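Local coordinates for protein hydrogenase maturation protease HycI (Thermococcus kodakarensis KOD1, PDB 5ZBY) that probably acts as an endopeptidase that trims the C terminus of a [NiFe] hydrogenase subunit precursor during maturation of the enzyme, at residues E35-L40 with L150-L155; L47-G52 with V59-A64; S110-K113 with D119-L122. One frame throughout, in Å; residues are numbered along the deposited sequence.

Contact 1 of 3, residues E35-L40 with L150-L155; sequences ERLKEL and LIAEIL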
# COMPACT_ATOMS: atom_id res chain seq x y z
N GLU A 35 5.91 -0.35 8.39
CA GLU A 35 6.69 -0.14 9.61
C GLU A 35 8.13 -0.04 9.23
O GLU A 35 8.88 0.77 9.80
CB GLU A 35 6.43 -1.24 10.65
CG GLU A 35 5.05 -1.08 11.27
CD GLU A 35 4.92 0.22 12.06
OE1 GLU A 35 5.86 0.54 12.82
OE2 GLU A 35 3.91 0.95 11.91
N ARG A 36 8.52 -0.75 8.18
CA ARG A 36 9.90 -0.68 7.79
C ARG A 36 10.18 0.68 7.16
O ARG A 36 11.27 1.26 7.38
CB ARG A 36 10.24 -1.82 6.84
CG ARG A 36 11.67 -1.77 6.36
CD ARG A 36 12.65 -2.01 7.52
NE ARG A 36 13.99 -2.27 7.01
CZ ARG A 36 15.10 -1.72 7.48
NH1 ARG A 36 15.05 -0.87 8.50
NH2 ARG A 36 16.27 -2.02 6.94
N LEU A 37 9.20 1.25 6.45
CA LEU A 37 9.46 2.52 5.80
C LEU A 37 9.66 3.59 6.87
O LEU A 37 10.42 4.55 6.65
CB LEU A 37 8.34 2.93 4.86
CG LEU A 37 8.39 2.22 3.50
CD1 LEU A 37 7.08 2.47 2.74
CD2 LEU A 37 9.63 2.77 2.75
N LYS A 38 9.00 3.42 8.01
CA LYS A 38 9.13 4.44 9.07
C LYS A 38 10.57 4.52 9.58
O LYS A 38 11.01 5.57 10.09
CB LYS A 38 8.15 4.15 10.21
CG LYS A 38 6.70 4.55 9.92
CD LYS A 38 5.79 4.08 11.06
CE LYS A 38 4.31 4.22 10.75
NZ LYS A 38 3.75 5.56 10.94
N GLU A 39 11.31 3.44 9.42
CA GLU A 39 12.69 3.36 9.89
C GLU A 39 13.64 3.90 8.85
O GLU A 39 14.75 4.30 9.17
CB GLU A 39 13.07 1.91 10.23
CG GLU A 39 12.22 1.29 11.32
CD GLU A 39 12.54 -0.16 11.60
OE1 GLU A 39 13.25 -0.80 10.79
OE2 GLU A 39 12.08 -0.65 12.64
N LEU A 40 13.18 3.94 7.61
CA LEU A 40 14.07 4.23 6.49
C LEU A 40 13.87 5.62 5.87
O LEU A 40 14.73 6.12 5.16
CB LEU A 40 13.90 3.17 5.40
CG LEU A 40 14.33 1.74 5.69
CD1 LEU A 40 14.12 0.86 4.46
CD2 LEU A 40 15.79 1.72 6.11
N LEU A 150 13.17 -0.52 -1.91
CA LEU A 150 13.04 0.09 -3.24
C LEU A 150 12.38 1.45 -3.10
O LEU A 150 12.81 2.45 -3.71
CB LEU A 150 12.24 -0.83 -4.17
CG LEU A 150 12.96 -2.15 -4.48
CD1 LEU A 150 12.00 -3.18 -5.02
CD2 LEU A 150 14.09 -1.88 -5.48
N ILE A 151 11.34 1.51 -2.27
CA ILE A 151 10.64 2.79 -2.09
C ILE A 151 11.54 3.77 -1.38
O ILE A 151 11.59 4.96 -1.78
CB ILE A 151 9.31 2.62 -1.33
CG1 ILE A 151 8.32 1.87 -2.23
CG2 ILE A 151 8.76 4.01 -0.89
CD1 ILE A 151 7.04 1.46 -1.52
N ALA A 152 12.25 3.32 -0.35
CA ALA A 152 13.08 4.29 0.41
C ALA A 152 14.19 4.86 -0.46
O ALA A 152 14.57 6.02 -0.33
CB ALA A 152 13.67 3.67 1.64
N GLU A 153 14.72 4.02 -1.35
CA GLU A 153 15.84 4.50 -2.16
C GLU A 153 15.29 5.48 -3.16
O GLU A 153 15.91 6.52 -3.41
CB GLU A 153 16.56 3.34 -2.85
CG GLU A 153 17.62 3.78 -3.84
CD GLU A 153 18.95 4.04 -3.17
OE1 GLU A 153 19.27 3.35 -2.17
OE2 GLU A 153 19.69 4.95 -3.63
N ILE A 154 14.10 5.26 -3.68
CA ILE A 154 13.50 6.33 -4.48
C ILE A 154 13.29 7.62 -3.66
O ILE A 154 13.73 8.70 -4.06
CB ILE A 154 12.18 5.89 -5.07
CG1 ILE A 154 12.40 4.83 -6.15
CG2 ILE A 154 11.41 7.10 -5.63
CD1 ILE A 154 11.13 4.12 -6.62
N LEU A 155 12.71 7.52 -2.49
CA LEU A 155 12.34 8.70 -1.70
C LEU A 155 13.51 9.51 -1.14
O LEU A 155 13.44 10.73 -1.03
CB LEU A 155 11.44 8.30 -0.56
CG LEU A 155 10.05 7.79 -0.90
CD1 LEU A 155 9.29 7.55 0.37
CD2 LEU A 155 9.29 8.72 -1.80
O HOH W 1 14.71 7.21 2.18
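L37 and L40 of one helix meet I151 and A152 of another, carbon against carbon, with no direct hydrogen bond between the two segments. The closest touch lies between L40 CB and A152 CB, 3.8 Å apart, and L40 CD1 reaches the same methyl. L37 sends its CD2 branch to I151, 3.9 Å from CG2, the two side chains crossing at about a right angle. In I151, CG2 stands anti to the backbone N (chi1, defined by CG1, is -69°), which presents this methyl to L37. A152 suits its place because a lone methyl lets L40 come close: their CA atoms are 6.2 Å apart, although the segment axes stay 9.9 Å apart at a crossing angle of -32°.

Beside this apolar seam a water donates to two backbone carbonyls, L40 O at 3.2 Å and A152 O at 2.8 Å, bridging the helix backbones by hydrogen bonds that the apolar side chains cannot supply. Further out, R36 NH1 forms a salt bridge with E39 OE1 (2.9 Å), the acceptor tilted 25° from the guanidinium plane, while L40 CD2 lies over one guanidinium face near its rim. R36 NE also pairs with E145, earlier on helix 138-156. Beneath the seam, L37 and I151 both rest on I16 of strand 14-18. The two helices, running in the same general direction, form one outer layer on a mostly parallel sheet that carries helices 59-64 and 105-116 on its other face, the three-layer α/β/α fold.

Contact 2 of 3, residues L47-G52 with V59-A64; sequences LILNCG and VGKIAA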
# COMPACT_ATOMS: atom_id res chain seq x y z
N LEU A 47 4.56 11.18 4.28
CA LEU A 47 3.86 10.66 5.42
C LEU A 47 3.67 9.15 5.24
O LEU A 47 3.16 8.74 4.21
CB LEU A 47 2.51 11.34 5.56
CG LEU A 47 1.52 10.78 6.57
CD1 LEU A 47 2.10 10.82 8.01
CD2 LEU A 47 0.17 11.48 6.49
N ILE A 48 4.09 8.37 6.24
CA ILE A 48 3.90 6.90 6.23
C ILE A 48 2.87 6.55 7.29
O ILE A 48 2.98 6.94 8.47
CB ILE A 48 5.21 6.16 6.53
CG1 ILE A 48 6.39 6.69 5.71
CG2 ILE A 48 4.99 4.62 6.31
CD1 ILE A 48 6.28 6.39 4.23
N LEU A 49 1.83 5.84 6.89
CA LEU A 49 0.77 5.43 7.80
C LEU A 49 0.61 3.92 7.82
O LEU A 49 0.63 3.27 6.77
CB LEU A 49 -0.56 6.02 7.37
CG LEU A 49 -0.70 7.53 7.43
CD1 LEU A 49 -2.02 7.92 6.79
CD2 LEU A 49 -0.62 7.96 8.92
N ASN A 50 0.45 3.38 9.01
CA ASN A 50 -0.01 2.00 9.19
C ASN A 50 -1.52 2.08 9.38
O ASN A 50 -2.01 2.56 10.40
CB ASN A 50 0.70 1.36 10.39
CG ASN A 50 0.22 -0.07 10.67
OD1 ASN A 50 -0.84 -0.51 10.21
ND2 ASN A 50 1.04 -0.80 11.41
N CYS A 51 -2.27 1.66 8.37
CA CYS A 51 -3.73 1.80 8.37
C CYS A 51 -4.45 0.55 8.91
O CYS A 51 -5.68 0.54 9.00
CB CYS A 51 -4.25 2.05 6.97
SG CYS A 51 -3.68 3.65 6.34
N GLY A 52 -3.67 -0.48 9.21
CA GLY A 52 -4.27 -1.77 9.56
C GLY A 52 -5.24 -2.18 8.49
O GLY A 52 -4.95 -2.07 7.31
N VAL A 59 -8.65 8.92 6.06
CA VAL A 59 -8.82 9.79 4.91
C VAL A 59 -8.62 11.25 5.29
O VAL A 59 -8.00 11.97 4.54
CB VAL A 59 -10.18 9.62 4.21
CG1 VAL A 59 -10.25 8.21 3.55
CG2 VAL A 59 -11.31 9.76 5.17
N GLY A 60 -9.03 11.61 6.49
CA GLY A 60 -8.83 12.97 6.96
C GLY A 60 -7.36 13.33 7.02
O GLY A 60 -6.94 14.39 6.48
N LYS A 61 -6.59 12.50 7.67
CA LYS A 61 -5.21 12.80 7.80
C LYS A 61 -4.55 12.73 6.45
O LYS A 61 -3.72 13.52 6.15
CB LYS A 61 -4.56 11.78 8.69
CG LYS A 61 -3.25 12.18 9.25
CD LYS A 61 -2.83 11.29 10.39
CE LYS A 61 -1.49 11.72 10.97
NZ LYS A 61 -1.59 12.47 12.24
N ILE A 62 -4.97 11.83 5.59
CA ILE A 62 -4.36 11.79 4.27
C ILE A 62 -4.67 13.08 3.52
O ILE A 62 -3.76 13.69 2.91
CB ILE A 62 -4.85 10.53 3.46
CG1 ILE A 62 -4.32 9.25 4.13
CG2 ILE A 62 -4.35 10.62 2.04
CD1 ILE A 62 -5.12 7.98 3.70
N ALA A 63 -5.91 13.56 3.61
CA ALA A 63 -6.25 14.71 2.80
C ALA A 63 -5.52 15.92 3.35
O ALA A 63 -5.08 16.80 2.57
CB ALA A 63 -7.74 14.93 2.78
N ALA A 64 -5.31 15.93 4.68
CA ALA A 64 -4.77 17.13 5.32
C ALA A 64 -3.31 17.27 4.97
O ALA A 64 -2.75 18.34 5.10
CB ALA A 64 -4.94 17.07 6.81
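This is a sheet-to-helix contact in an α/β fold: the outermost strand 46-50 packs beneath helix 59-64, the first helix after it in the chain. Strand 46-50 runs parallel to strand 14-18 beside it, and the short helix returns in nearly the opposite direction, at 173° to the strand, with 10.5 Å between the segment axes. Such a strand-then-helix turn is the opening half of a β-α-β crossover, completed here by strand 69-75.

Carbon contacts do the joining, with the methylenes of K61 adding to the leucines and I62, and no hydrogen bond links the two segments. L49 CD1 meets I62 CG1 at 3.8 Å, the side chains crossing obliquely. I62 leaves its helix at a slant to the strand, but with CG1 anti to the carbonyl carbon (chi1 -67°) its outer end swings nearer to L49. Branched, purely hydrocarbon residues fit this buried layer, where I62 also rests on C17 of strand 14-18 and I112 of helix 105-116.

At the margin, K61 lays its aliphatic part loosely along the leucines: its CD is 4.3 Å from L49 CD2, and its CG is 4.5 Å from L47 CD2. Lysine is apt for this position, since its methylenes can cover leucine methyls while its ammonium group can remain near solvent. At N50 the chain forms an Asx turn. G52, whose positive phi of 53° is easy for a residue lacking CB, gives its backbone N to N50 OD1 at 3.0 Å, in the carbonyl plane.

Contact 3 of 3, residues S110-K113 with D119-L122; sequences SYIK and DIVL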
# COMPACT_ATOMS: atom_id res chain seq x y z
N SER A 110 -11.24 6.86 -4.36
CA SER A 110 -12.04 7.85 -5.11
C SER A 110 -12.34 9.08 -4.25
O SER A 110 -12.27 10.21 -4.72
CB SER A 110 -13.36 7.24 -5.59
OG SER A 110 -13.12 6.13 -6.47
N TYR A 111 -12.71 8.84 -2.99
CA TYR A 111 -12.91 9.98 -2.08
C TYR A 111 -11.64 10.81 -1.90
O TYR A 111 -11.65 12.05 -2.04
CB TYR A 111 -13.40 9.47 -0.73
CG TYR A 111 -13.56 10.56 0.29
CD1 TYR A 111 -14.68 11.37 0.29
CD2 TYR A 111 -12.60 10.76 1.27
CE1 TYR A 111 -14.85 12.37 1.22
CE2 TYR A 111 -12.76 11.78 2.22
CZ TYR A 111 -13.89 12.57 2.19
OH TYR A 111 -14.07 13.58 3.13
N ILE A 112 -10.52 10.15 -1.60
CA ILE A 112 -9.25 10.88 -1.45
C ILE A 112 -8.89 11.72 -2.69
O ILE A 112 -8.54 12.92 -2.58
CB ILE A 112 -8.07 9.92 -1.12
CG1 ILE A 112 -8.33 9.24 0.24
CG2 ILE A 112 -6.73 10.72 -1.22
CD1 ILE A 112 -7.41 8.07 0.58
N LYS A 113 -9.05 11.15 -3.88
CA LYS A 113 -8.67 11.84 -5.11
C LYS A 113 -9.60 13.01 -5.36
O LYS A 113 -9.17 14.09 -5.81
CB LYS A 113 -8.67 10.86 -6.33
CG LYS A 113 -8.17 11.59 -7.54
CD LYS A 113 -7.80 10.67 -8.68
CE LYS A 113 -7.09 11.48 -9.74
NZ LYS A 113 -6.61 10.62 -10.86
N ASP A 119 -2.82 11.71 -7.40
CA ASP A 119 -2.80 10.36 -8.01
C ASP A 119 -2.89 9.32 -6.92
O ASP A 119 -2.37 9.52 -5.82
CB ASP A 119 -1.53 10.17 -8.81
CG ASP A 119 -1.57 10.90 -10.14
OD1 ASP A 119 -2.68 11.24 -10.59
OD2 ASP A 119 -0.50 11.13 -10.73
N ILE A 120 -3.50 8.17 -7.23
CA ILE A 120 -3.57 7.10 -6.25
C ILE A 120 -3.04 5.85 -6.91
O ILE A 120 -3.48 5.53 -8.02
CB ILE A 120 -5.00 6.82 -5.78
CG1 ILE A 120 -5.80 8.13 -5.59
CG2 ILE A 120 -4.99 5.89 -4.56
CD1 ILE A 120 -5.41 8.93 -4.36
N VAL A 121 -2.19 5.09 -6.22
CA VAL A 121 -1.76 3.79 -6.78
C VAL A 121 -1.86 2.71 -5.70
O VAL A 121 -1.83 3.03 -4.50
CB VAL A 121 -0.35 3.91 -7.34
CG1 VAL A 121 0.64 4.16 -6.25
CG2 VAL A 121 0.04 2.70 -8.09
N LEU A 122 -2.06 1.43 -6.11
CA LEU A 122 -2.00 0.30 -5.20
C LEU A 122 -0.82 -0.57 -5.58
O LEU A 122 -0.67 -0.93 -6.75
CB LEU A 122 -3.30 -0.51 -5.27
CG LEU A 122 -3.34 -1.90 -4.62
CD1 LEU A 122 -3.11 -1.83 -3.12
CD2 LEU A 122 -4.68 -2.57 -4.96
O HOH W 2 -4.81 8.49 -9.83
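I112 touches I120 through single methyls, its CG2 lying 3.8 Å from I120 CD1. I112 faces the sheet from helix 105-116. Its CG2 is anti to the backbone N (chi1, set by CG1, is -63°), which carries that methyl to I120, and the side chains cross at a slant. Both isoleucines are buried and both also touch F72 of strand 69-75, so bulky branched carbon chains fill the layer between helix and sheet.

Helix 105-116 leads through a short connection into strand 119-125, an α-to-β step of the α/β fold, in which the helix lies over the same sheet that its following strand joins. K113, in the last turn of the helix, has its CA 6.7 Å from that of D119. Its CB packs 4.0 Å from I120 CG1, and the extended chain then runs alongside D119, pointing the same way. This lysine therefore serves twice, its carbons covering I120 and its ammonium group forming a long salt bridge, K113 NZ to D119 OD1 at 4.0 Å. A water also bridges K113 to the strand backbone, accepting from K113 NZ at 3.0 Å and from I120 N at 2.9 Å.

How the contacts relate
From the N terminus, the chain passes strand 14-18 and enters helix 29-40, which opens contact 1. Strand 46-50 follows and, with helix 59-64, closes contact 2 over a loop of six residues. After strands 69-75 and 85-88, contact 3 closes another short loop between helix 105-116 and strand 119-125. Only then does helix 138-156 complete contact 1, whose long loop encloses the other two; these stand in series. Contact 1 joins two helices on one side of the sheet, and contacts 2 and 3 join helices to it on the other. K38 NZ probably hydrogen-bonds I48 O between contacts 1 and 2, while V59 and I62 pack on I112 between contacts 2 and 3.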